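Local coordinates for protein MHC class I antigen (Ctenopharyngodon idella, PDB 5H5Z) that probably presents peptides to T cells, holding them in a groove of two helices over a beta sheet and pairing with beta-2-microglobulin, at residues A[44-47]-A[48-51]; A[145-148]-A[149-152]; A[161-164]-A[165-168]; A[170-173]-A[174-178]; A[227-230]-A[231-235]. All coordinates share one frame; numbering follows the deposited sequence.

Interaction 1: A[44-47]-A[48-51]; sequences PKTE and WIRQ
Thr46 OG1 sits 3.2 Å above the plane of the Trp48 indole, over its centre, and accepts a weak capping hydrogen bond from Ile49 N at 3.3 Å. Thr46 is thus the N-cap of the short helix 47-50. Its first torsion of 63° sets OG1 between the backbone N and the carbonyl carbon, facing the first turn. Thr46 CB also lies over the indole, 3.8 Å from the centroid of the five-membered ring and 21° off its normal, a CH-pi contact. The backbone closes the turn: Arg50 N donates to Thr46 O at 3.2 Å and Gln51 N to Glu47 O at 3.0 Å. Arg50 runs extended from CG to NE and crosses the Pro44 ring at about a right angle, Arg50 CG lying 3.6 Å from Pro44 CB. Pro44 CB touches Ile49 CG2 as well. Glu47 OE1 remains 4.1 Å from Arg50 NH1, with carboxylate and guanidinium planes 75° apart. Phe32 on strand 30-36 meets the Trp48 ring. Backbone bonds and the packing of threonine on tryptophan therefore define this helix start, while the Glu47 and Arg50 charges are near enough for a probable mild attraction but make no salt bridge.

Interaction 2: A[145-148]-A[149-152]; sequences ALAV and AEQN
Ala147 touches Glu150 at the start of helix 148-170, where a Schellman motif that closes helix 134-145 is followed at once by a new N-terminus. Ala147, with positive phi (59°), is both the residue that leaves the first helix and the N-cap of the second, so the long helix of the alpha-2 region is kinked here. Along 149-152, Ala149 comes first; its methyl group turns away from the preceding segment and packs on Trp129 and Leu122 of the sheet below. Glu150 follows. Its chain bends at the second torsion (83°), which folds the carboxylate back over Ala147: Glu150 OE1 lies 3.7 Å from Ala147 CB and 3.3 Å from Ala147 CA. This is packing against the cap residue, and Glu150 OE1 and Ala147 O, both acceptors, do not bond. Gln151 contributes its backbone N, which donates to Ala147 O at 3.2 Å and so begins the hydrogen bonding of the new helix. Asn152 ends the segment, its N donating to Val148 O at 2.9 Å. The side chains of Val148 and Asn152 lie side by side and point the same way; both pack on Trp129 and on side chains of the bound peptide, consistent with a place on the groove wall. Their nearest side-chain approach is Val148 CG1 to Asn152 OD1, 3.9 Å.

Interaction 3: A[161-164]-A[165-168]; sequences IEWL and KKYV
Trp163 meets two side chains of the next turn, Lys166 and Tyr167, and its indole is turned differently against each. Lys166 comes over a face: its CD stands 3.7 Å above the indole plane, offset toward the rim, and 4.0 Å from the centroid of the six-membered ring, 24° off the normal. That is a CH-pi contact made by the aliphatic part of the lysine, whose chain then bends at its third and fourth torsions and carries NZ to a weak hydrogen bond with Tyr170 OH. Tyr167 approaches obliquely, its ring plane at 38° to the indole and the centroids 5.7 Å apart. Trp163 CE3 touches Tyr167 CE1 at 3.6 Å and lies close to Tyr167 OH as well. With CG anti to its own carbonyl carbon (chi1 -59°), Tyr167 leans back along the helix, and Trp163 O comes 3.2 Å above its ring plane. The same oxygen accepts from Tyr167 N at 2.9 Å. Two further pairs run one turn apart: the Ile161 CG2 branch meets Lys165 CE at 3.7 Å, and Leu164 CD1 meets Val168 CG2. Leu164 and Val168 also pack on His3 of strand 3-13 beneath the helix. Tyr167 OH is satisfied by Tyr57 OH and by the backbone of the bound peptide. Trp163 thus borders, through mostly apolar contact, a tyrosine whose hydroxyl takes part in holding the peptide, while the charged end of Lys166 is led away from the indole.

Interaction 4: A[170-173]-A[174-178]; sequences YGKD and TLERK
Lys172, which opens the short helix 172-175, and Glu176, the first residue beyond it, form an i to i+4 salt bridge just after the long helix 148-170. The ionic part is forked but loose: Lys172 NZ lies 3.1 Å from Glu176 OE2 and 3.2 Å from Glu176 OE1, both weak as hydrogen bonds. The lysine runs extended until its last torsion (67°), where the bend turns NZ toward the carboxylate. Backbone bonds supply the firmer part. Gly171, the N-cap, accepts from Leu175 N through its O at 2.8 Å, and Glu176 N donates to Lys172 O, also at 2.8 Å. Among the packing contacts, Leu175 CG rests 3.4 Å from Gly171 O, the oxygen that accepts from Leu175 N; the buried Leu175 side chain also touches Asp28. At the far end, side chains close over main-chain oxygens. Arg177, which also makes a cation-pi contact with Tyr202 of the immunoglobulin domain, turns its guanidinium back toward the last turn, and Lys178 NZ donates to Glu176 O at 3.1 Å. The Arg177 bond to Thr174 O leaves from NH1 and spans 2.9 Å, with the oxygen in the guanidinium plane but the donor 44° out of the carbonyl plane.

Interaction 5: A[227-230]-A[231-235]; sequences LPNE and DGSFQ
Asn229, the residue most enclosed by the contact, uses both ends of its amide across the turn. Its OD1 accepts from Gln235 NE2 at 2.9 Å, on a lone pair in the carbonyl plane, with the two amide planes 72° apart. Its ND2 donates to Ser233 OG at 3.0 Å, the oxygen lying in the amide plane, and also to Thr199 OG1 on strand 194-201. Bonds at both ends of the amide hold it against rotation; a main-chain bond from Asn229 N to Ser233 O is added. Gln235, next in buried surface, forms a hydrogen-bonded antiparallel pair with Leu227: Gln235 N reaches Leu227 O at 2.8 Å and Leu227 N reaches Gln235 O at 2.9 Å. Its first torsion (67°) and extended chain carry the amide to Asn229, and NE2 has a second acceptor in Ser12 O of beta-2-microglobulin. Within the loop joining strands 221-228 and 234-240, Asp231 forms an Asx turn with Ser233 N. Asp231 OD1 takes Ser233 OG on the syn lone pair at 2.7 Å, and Ser233 N from above the carboxylate plane at 3.1 Å. The Asp231 and Glu230 carboxylates stack at 15°, Asp231 OD2 and Glu230 OE1 4.1 Å apart; Glu230 OE2 bonds to His13 ND1 of beta-2-microglobulin, which would probably ease the closeness of like charges. The chemistry implies a hairpin end tied internally by Asn229 and Asp231, while Gln235 and Glu230 also bond to beta-2-microglobulin.

How the interactions relate
Interactions 1 to 3 belong to the peptide-binding part; interaction 4 leads out of it toward the immunoglobulin domain, where interaction 5 lies. Interactions 2 and 3 share helix 148-170, centres about 23 Å apart, and both border the bound peptide. Interactions 1, 3 and 4 touch: Tyr167 packs on Trp48 and Ile49, Gly171 on Trp48, Leu175 on Val168. Buried residues such as Trp48, Val148, Leu164, Leu175 and Asn229 form the inner side of each contact, against exposed charges such as Arg50, Glu150, Lys166, Lys172 and Asp231. Aromatic packing marks interactions 1 and 3, main-chain bonds interaction 2, a salt bridge interaction 4. Interaction 5, facing beta-2-microglobulin, relies on amides and carboxylates, and meets interaction 4 where Arg177 NH2 approaches Gly232 O.

Interaction 1: A[44-47]-A[48-51]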
# COMPACT_ATOMS: atom_id res chain seq x y z
N PRO A 44 -2.72 11.54 -14.49
CA PRO A 44 -3.84 10.79 -13.94
C PRO A 44 -3.54 9.30 -13.82
O PRO A 44 -2.79 8.76 -14.63
CB PRO A 44 -4.95 11.00 -14.98
CG PRO A 44 -4.23 11.30 -16.25
CD PRO A 44 -3.03 12.10 -15.82
N LYS A 45 -4.13 8.65 -12.82
CA LYS A 45 -3.94 7.22 -12.64
C LYS A 45 -5.24 6.42 -12.52
O LYS A 45 -5.20 5.21 -12.36
CB LYS A 45 -3.03 6.94 -11.44
CG LYS A 45 -1.59 7.44 -11.57
CD LYS A 45 -0.81 6.78 -12.71
CE LYS A 45 -0.60 5.29 -12.47
NZ LYS A 45 0.30 4.67 -13.48
N THR A 46 -6.40 7.08 -12.60
CA THR A 46 -7.69 6.38 -12.62
C THR A 46 -8.59 6.90 -13.74
O THR A 46 -8.43 8.04 -14.18
CB THR A 46 -8.48 6.53 -11.30
OG1 THR A 46 -8.81 7.91 -11.08
CG2 THR A 46 -7.69 6.02 -10.12
N GLU A 47 -9.53 6.08 -14.18
CA GLU A 47 -10.51 6.51 -15.18
C GLU A 47 -11.38 7.65 -14.67
O GLU A 47 -11.72 8.56 -15.43
CB GLU A 47 -11.38 5.33 -15.63
CG GLU A 47 -10.64 4.31 -16.48
CD GLU A 47 -10.69 4.60 -17.97
OE1 GLU A 47 -10.27 5.69 -18.39
OE2 GLU A 47 -11.15 3.71 -18.73
N TRP A 48 -11.73 7.64 -13.38
CA TRP A 48 -12.62 8.68 -12.85
C TRP A 48 -12.00 10.08 -12.83
O TRP A 48 -12.72 11.06 -13.01
CB TRP A 48 -13.27 8.30 -11.52
CG TRP A 48 -12.33 7.99 -10.39
CD1 TRP A 48 -11.97 6.75 -9.94
CD2 TRP A 48 -11.66 8.93 -9.54
NE1 TRP A 48 -11.10 6.86 -8.87
CE2 TRP A 48 -10.89 8.19 -8.62
CE3 TRP A 48 -11.61 10.34 -9.49
CZ2 TRP A 48 -10.10 8.80 -7.64
CZ3 TRP A 48 -10.82 10.95 -8.52
CH2 TRP A 48 -10.07 10.17 -7.61
N ILE A 49 -10.69 10.18 -12.59
CA ILE A 49 -10.02 11.49 -12.67
C ILE A 49 -9.83 11.93 -14.13
O ILE A 49 -9.98 13.11 -14.44
CB ILE A 49 -8.72 11.59 -11.81
CG1 ILE A 49 -8.26 13.04 -11.67
CG2 ILE A 49 -7.59 10.71 -12.35
CD1 ILE A 49 -9.15 13.89 -10.78
N ARG A 50 -9.53 10.97 -15.01
CA ARG A 50 -9.37 11.24 -16.45
C ARG A 50 -10.63 11.81 -17.07
O ARG A 50 -10.57 12.71 -17.91
CB ARG A 50 -8.97 9.97 -17.22
CG ARG A 50 -7.56 9.47 -16.97
CD ARG A 50 -7.22 8.30 -17.88
NE ARG A 50 -5.92 7.73 -17.56
CZ ARG A 50 -5.73 6.64 -16.82
NH1 ARG A 50 -6.77 5.98 -16.31
NH2 ARG A 50 -4.50 6.20 -16.59
N GLN A 51 -11.78 11.28 -16.66
CA GLN A 51 -13.06 11.66 -17.25
C GLN A 51 -13.57 13.01 -16.75
O GLN A 51 -14.49 13.59 -17.34
CB GLN A 51 -14.10 10.57 -16.97
CG GLN A 51 -13.88 9.29 -17.76
CD GLN A 51 -15.00 8.28 -17.59
OE1 GLN A 51 -15.55 8.11 -16.50
NE2 GLN A 51 -15.34 7.60 -18.68

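Interaction 2: A[145-148]-A[149-152]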
# COMPACT_ATOMS: atom_id res chain seq x y z
N ALA A 145 7.04 31.00 13.15
CA ALA A 145 7.19 32.41 12.76
C ALA A 145 6.55 32.71 11.40
O ALA A 145 6.04 33.81 11.17
CB ALA A 145 8.65 32.82 12.76
N LEU A 146 6.57 31.72 10.50
CA LEU A 146 6.04 31.89 9.15
C LEU A 146 4.56 31.49 9.00
O LEU A 146 4.02 31.52 7.89
CB LEU A 146 6.91 31.15 8.13
CG LEU A 146 8.34 31.68 7.92
CD1 LEU A 146 9.17 30.68 7.14
CD2 LEU A 146 8.36 33.04 7.24
N ALA A 147 3.93 31.14 10.12
CA ALA A 147 2.51 30.73 10.17
C ALA A 147 2.17 29.51 9.31
O ALA A 147 1.04 29.39 8.79
CB ALA A 147 1.59 31.91 9.86
N VAL A 148 3.14 28.61 9.17
CA VAL A 148 3.00 27.41 8.35
C VAL A 148 1.86 26.51 8.83
O VAL A 148 1.11 25.97 8.01
CB VAL A 148 4.33 26.61 8.27
CG1 VAL A 148 4.13 25.30 7.51
CG2 VAL A 148 5.41 27.44 7.60
N ALA A 149 1.72 26.35 10.15
CA ALA A 149 0.63 25.56 10.74
C ALA A 149 -0.74 26.10 10.33
O ALA A 149 -1.64 25.33 9.98
CB ALA A 149 0.75 25.53 12.25
N GLU A 150 -0.88 27.42 10.38
CA GLU A 150 -2.12 28.06 9.98
C GLU A 150 -2.47 27.76 8.52
O GLU A 150 -3.63 27.43 8.21
CB GLU A 150 -2.06 29.57 10.24
CG GLU A 150 -2.19 29.97 11.70
CD GLU A 150 -0.89 29.90 12.49
OE1 GLU A 150 0.11 29.33 11.98
OE2 GLU A 150 -0.86 30.41 13.63
N GLN A 151 -1.48 27.87 7.63
CA GLN A 151 -1.70 27.63 6.20
C GLN A 151 -2.12 26.19 5.98
O GLN A 151 -3.09 25.92 5.27
CB GLN A 151 -0.44 27.94 5.38
CG GLN A 151 -0.67 28.09 3.88
CD GLN A 151 -0.85 26.78 3.13
OE1 GLN A 151 -1.60 26.71 2.15
NE2 GLN A 151 -0.15 25.74 3.58
N ASN A 152 -1.37 25.28 6.60
CA ASN A 152 -1.60 23.85 6.49
C ASN A 152 -2.98 23.45 7.02
O ASN A 152 -3.69 22.69 6.37
CB ASN A 152 -0.51 23.08 7.23
CG ASN A 152 0.82 23.05 6.48
OD1 ASN A 152 1.73 22.35 6.89
ND2 ASN A 152 0.93 23.78 5.37

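Interaction 3: A[161-164]-A[165-168]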
# COMPACT_ATOMS: atom_id res chain seq x y z
N ILE A 161 -10.74 19.10 1.74
CA ILE A 161 -12.10 18.55 1.85
C ILE A 161 -12.95 18.92 0.63
O ILE A 161 -13.71 18.10 0.11
CB ILE A 161 -12.77 18.99 3.18
CG1 ILE A 161 -12.09 18.30 4.38
CG2 ILE A 161 -14.27 18.74 3.17
CD1 ILE A 161 -12.25 16.78 4.44
N GLU A 162 -12.80 20.15 0.15
CA GLU A 162 -13.54 20.60 -1.03
C GLU A 162 -13.23 19.71 -2.24
O GLU A 162 -14.14 19.27 -2.97
CB GLU A 162 -13.24 22.07 -1.33
CG GLU A 162 -13.80 23.03 -0.29
CD GLU A 162 -13.14 24.40 -0.32
OE1 GLU A 162 -12.58 24.78 -1.37
OE2 GLU A 162 -13.20 25.10 0.71
N TRP A 163 -11.95 19.42 -2.43
CA TRP A 163 -11.50 18.57 -3.53
C TRP A 163 -11.85 17.10 -3.30
O TRP A 163 -12.25 16.41 -4.24
CB TRP A 163 -10.01 18.76 -3.80
CG TRP A 163 -9.76 19.98 -4.63
CD1 TRP A 163 -9.35 21.20 -4.19
CD2 TRP A 163 -9.92 20.09 -6.05
NE1 TRP A 163 -9.25 22.08 -5.25
CE2 TRP A 163 -9.59 21.42 -6.41
CE3 TRP A 163 -10.31 19.19 -7.05
CZ2 TRP A 163 -9.64 21.87 -7.73
CZ3 TRP A 163 -10.36 19.65 -8.37
CH2 TRP A 163 -10.02 20.98 -8.69
N LEU A 164 -11.70 16.62 -2.06
CA LEU A 164 -12.12 15.26 -1.74
C LEU A 164 -13.59 15.04 -2.15
O LEU A 164 -13.91 14.06 -2.82
CB LEU A 164 -11.91 14.95 -0.26
CG LEU A 164 -12.45 13.60 0.24
CD1 LEU A 164 -11.88 12.42 -0.54
CD2 LEU A 164 -12.18 13.45 1.72
N LYS A 165 -14.46 15.97 -1.77
CA LYS A 165 -15.87 15.89 -2.15
C LYS A 165 -16.07 15.78 -3.68
O LYS A 165 -16.90 14.98 -4.15
CB LYS A 165 -16.67 17.07 -1.57
CG LYS A 165 -16.85 16.98 -0.06
CD LYS A 165 -17.53 18.22 0.52
CE LYS A 165 -17.73 18.06 2.02
NZ LYS A 165 -18.00 19.36 2.68
N LYS A 166 -15.30 16.55 -4.44
CA LYS A 166 -15.33 16.47 -5.90
C LYS A 166 -14.89 15.10 -6.40
O LYS A 166 -15.54 14.52 -7.27
CB LYS A 166 -14.46 17.57 -6.54
CG LYS A 166 -15.02 18.98 -6.47
CD LYS A 166 -13.94 19.97 -6.91
CE LYS A 166 -14.51 21.08 -7.76
NZ LYS A 166 -14.95 20.60 -9.11
N TYR A 167 -13.79 14.58 -5.84
CA TYR A 167 -13.25 13.27 -6.25
C TYR A 167 -14.22 12.14 -5.94
O TYR A 167 -14.37 11.21 -6.74
CB TYR A 167 -11.89 12.99 -5.58
CG TYR A 167 -10.81 14.01 -5.90
CD1 TYR A 167 -10.79 14.69 -7.13
CD2 TYR A 167 -9.79 14.29 -4.98
CE1 TYR A 167 -9.80 15.62 -7.42
CE2 TYR A 167 -8.80 15.23 -5.26
CZ TYR A 167 -8.81 15.88 -6.49
OH TYR A 167 -7.83 16.80 -6.79
N VAL A 168 -14.88 12.22 -4.79
CA VAL A 168 -15.84 11.20 -4.37
C VAL A 168 -17.01 11.15 -5.36
O VAL A 168 -17.44 10.07 -5.75
CB VAL A 168 -16.31 11.39 -2.91
CG1 VAL A 168 -17.44 10.42 -2.56
CG2 VAL A 168 -15.15 11.17 -1.95

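Interaction 4: A[170-173]-A[174-178]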
# COMPACT_ATOMS: atom_id res chain seq x y z
N TYR A 170 -16.85 12.25 -8.60
CA TYR A 170 -16.24 11.73 -9.84
C TYR A 170 -16.18 10.20 -9.84
O TYR A 170 -16.53 9.56 -10.83
CB TYR A 170 -14.82 12.24 -10.03
CG TYR A 170 -14.63 13.73 -10.22
CD1 TYR A 170 -15.68 14.57 -10.63
CD2 TYR A 170 -13.38 14.30 -10.04
CE1 TYR A 170 -15.49 15.93 -10.81
CE2 TYR A 170 -13.17 15.66 -10.22
CZ TYR A 170 -14.22 16.46 -10.60
OH TYR A 170 -13.99 17.80 -10.78
N GLY A 171 -15.71 9.63 -8.73
CA GLY A 171 -15.48 8.19 -8.65
C GLY A 171 -16.47 7.42 -7.79
O GLY A 171 -16.15 6.33 -7.33
N LYS A 172 -17.66 7.98 -7.61
CA LYS A 172 -18.66 7.43 -6.68
C LYS A 172 -18.87 5.93 -6.82
O LYS A 172 -18.78 5.19 -5.83
CB LYS A 172 -20.00 8.16 -6.83
CG LYS A 172 -20.99 7.86 -5.72
CD LYS A 172 -22.36 8.42 -6.04
CE LYS A 172 -23.44 7.84 -5.13
NZ LYS A 172 -23.30 8.26 -3.71
N ASP A 173 -19.15 5.48 -8.04
CA ASP A 173 -19.46 4.07 -8.28
C ASP A 173 -18.27 3.15 -7.93
O ASP A 173 -18.45 2.07 -7.38
CB ASP A 173 -19.94 3.86 -9.72
CG ASP A 173 -21.21 4.65 -10.04
OD1 ASP A 173 -22.16 4.69 -9.20
OD2 ASP A 173 -21.27 5.24 -11.14
N THR A 174 -17.06 3.62 -8.22
CA THR A 174 -15.85 2.86 -7.90
C THR A 174 -15.55 2.89 -6.41
O THR A 174 -15.25 1.86 -5.80
CB THR A 174 -14.63 3.39 -8.68
OG1 THR A 174 -14.97 3.51 -10.07
CG2 THR A 174 -13.44 2.45 -8.53
N LEU A 175 -15.64 4.08 -5.82
CA LEU A 175 -15.29 4.29 -4.41
C LEU A 175 -16.28 3.66 -3.44
O LEU A 175 -15.90 3.24 -2.34
CB LEU A 175 -15.09 5.78 -4.13
CG LEU A 175 -13.88 6.41 -4.83
CD1 LEU A 175 -13.88 7.92 -4.68
CD2 LEU A 175 -12.57 5.81 -4.32
N GLU A 176 -17.55 3.61 -3.84
CA GLU A 176 -18.61 3.01 -3.02
C GLU A 176 -18.90 1.55 -3.36
O GLU A 176 -19.89 0.98 -2.87
CB GLU A 176 -19.92 3.82 -3.14
CG GLU A 176 -19.90 5.20 -2.50
CD GLU A 176 -21.29 5.81 -2.41
OE1 GLU A 176 -21.50 6.69 -1.54
OE2 GLU A 176 -22.19 5.42 -3.19
N ARG A 177 -18.06 0.94 -4.19
CA ARG A 177 -18.32 -0.43 -4.64
C ARG A 177 -18.22 -1.43 -3.49
O ARG A 177 -17.43 -1.25 -2.55
CB ARG A 177 -17.39 -0.82 -5.80
CG ARG A 177 -16.00 -1.28 -5.38
CD ARG A 177 -15.10 -1.41 -6.59
NE ARG A 177 -13.77 -1.91 -6.25
CZ ARG A 177 -12.73 -1.15 -5.91
NH1 ARG A 177 -12.87 0.17 -5.84
NH2 ARG A 177 -11.56 -1.71 -5.63
N LYS A 178 -19.06 -2.46 -3.55
CA LYS A 178 -19.04 -3.57 -2.61
C LYS A 178 -18.94 -4.82 -3.47
O LYS A 178 -19.91 -5.20 -4.14
CB LYS A 178 -20.33 -3.61 -1.77
CG LYS A 178 -20.71 -2.31 -1.08
CD LYS A 178 -19.79 -1.99 0.09
CE LYS A 178 -20.25 -0.76 0.85
NZ LYS A 178 -19.87 0.51 0.16

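Interaction 5: A[227-230]-A[231-235]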
# COMPACT_ATOMS: atom_id res chain seq x y z
N LEU A 227 -3.92 -8.82 2.20
CA LEU A 227 -2.96 -8.60 1.12
C LEU A 227 -3.62 -7.94 -0.08
O LEU A 227 -4.77 -8.25 -0.40
CB LEU A 227 -2.34 -9.93 0.67
CG LEU A 227 -1.48 -10.72 1.65
CD1 LEU A 227 -1.19 -12.10 1.07
CD2 LEU A 227 -0.18 -9.99 1.98
N PRO A 228 -2.88 -7.05 -0.76
CA PRO A 228 -3.43 -6.41 -1.94
C PRO A 228 -3.34 -7.28 -3.19
O PRO A 228 -2.33 -7.96 -3.41
CB PRO A 228 -2.54 -5.17 -2.11
CG PRO A 228 -1.22 -5.61 -1.58
CD PRO A 228 -1.53 -6.53 -0.43
N ASN A 229 -4.39 -7.26 -4.00
CA ASN A 229 -4.30 -7.78 -5.35
C ASN A 229 -3.75 -6.69 -6.28
O ASN A 229 -3.49 -5.57 -5.84
CB ASN A 229 -5.65 -8.31 -5.83
CG ASN A 229 -5.97 -9.67 -5.24
OD1 ASN A 229 -5.07 -10.49 -5.00
ND2 ASN A 229 -7.26 -9.93 -5.00
N GLU A 230 -3.58 -7.03 -7.55
CA GLU A 230 -3.00 -6.13 -8.55
C GLU A 230 -3.99 -5.08 -9.06
O GLU A 230 -3.58 -4.09 -9.67
CB GLU A 230 -2.43 -6.93 -9.72
CG GLU A 230 -3.42 -7.32 -10.82
CD GLU A 230 -4.41 -8.42 -10.42
OE1 GLU A 230 -5.33 -8.69 -11.22
OE2 GLU A 230 -4.28 -9.01 -9.33
N ASP A 231 -5.28 -5.29 -8.80
CA ASP A 231 -6.35 -4.53 -9.43
C ASP A 231 -7.15 -3.65 -8.47
O ASP A 231 -8.22 -3.15 -8.82
CB ASP A 231 -7.30 -5.50 -10.16
CG ASP A 231 -8.01 -6.48 -9.22
OD1 ASP A 231 -7.69 -6.50 -8.01
OD2 ASP A 231 -8.89 -7.23 -9.69
N GLY A 232 -6.63 -3.47 -7.25
CA GLY A 232 -7.32 -2.65 -6.25
C GLY A 232 -8.21 -3.43 -5.30
O GLY A 232 -8.69 -2.89 -4.30
N SER A 233 -8.46 -4.70 -5.62
CA SER A 233 -9.16 -5.59 -4.70
C SER A 233 -8.18 -6.19 -3.70
O SER A 233 -6.97 -5.93 -3.77
CB SER A 233 -9.91 -6.70 -5.45
OG SER A 233 -9.02 -7.67 -6.00
N PHE A 234 -8.70 -6.98 -2.77
CA PHE A 234 -7.90 -7.54 -1.69
C PHE A 234 -8.10 -9.03 -1.55
O PHE A 234 -9.06 -9.59 -2.10
CB PHE A 234 -8.27 -6.85 -0.38
CG PHE A 234 -7.84 -5.42 -0.33
CD1 PHE A 234 -8.69 -4.41 -0.78
CD2 PHE A 234 -6.58 -5.09 0.12
CE1 PHE A 234 -8.29 -3.08 -0.75
CE2 PHE A 234 -6.16 -3.76 0.15
CZ PHE A 234 -7.02 -2.76 -0.28
N GLN A 235 -7.19 -9.67 -0.83
CA GLN A 235 -7.34 -11.08 -0.49
C GLN A 235 -6.85 -11.34 0.93
O GLN A 235 -6.12 -10.53 1.50
CB GLN A 235 -6.62 -11.97 -1.50
CG GLN A 235 -5.10 -11.86 -1.51
CD GLN A 235 -4.47 -13.01 -2.26
OE1 GLN A 235 -4.05 -14.00 -1.66
NE2 GLN A 235 -4.43 -12.91 -3.59
O HOH W 1 -5.32 -3.75 -3.82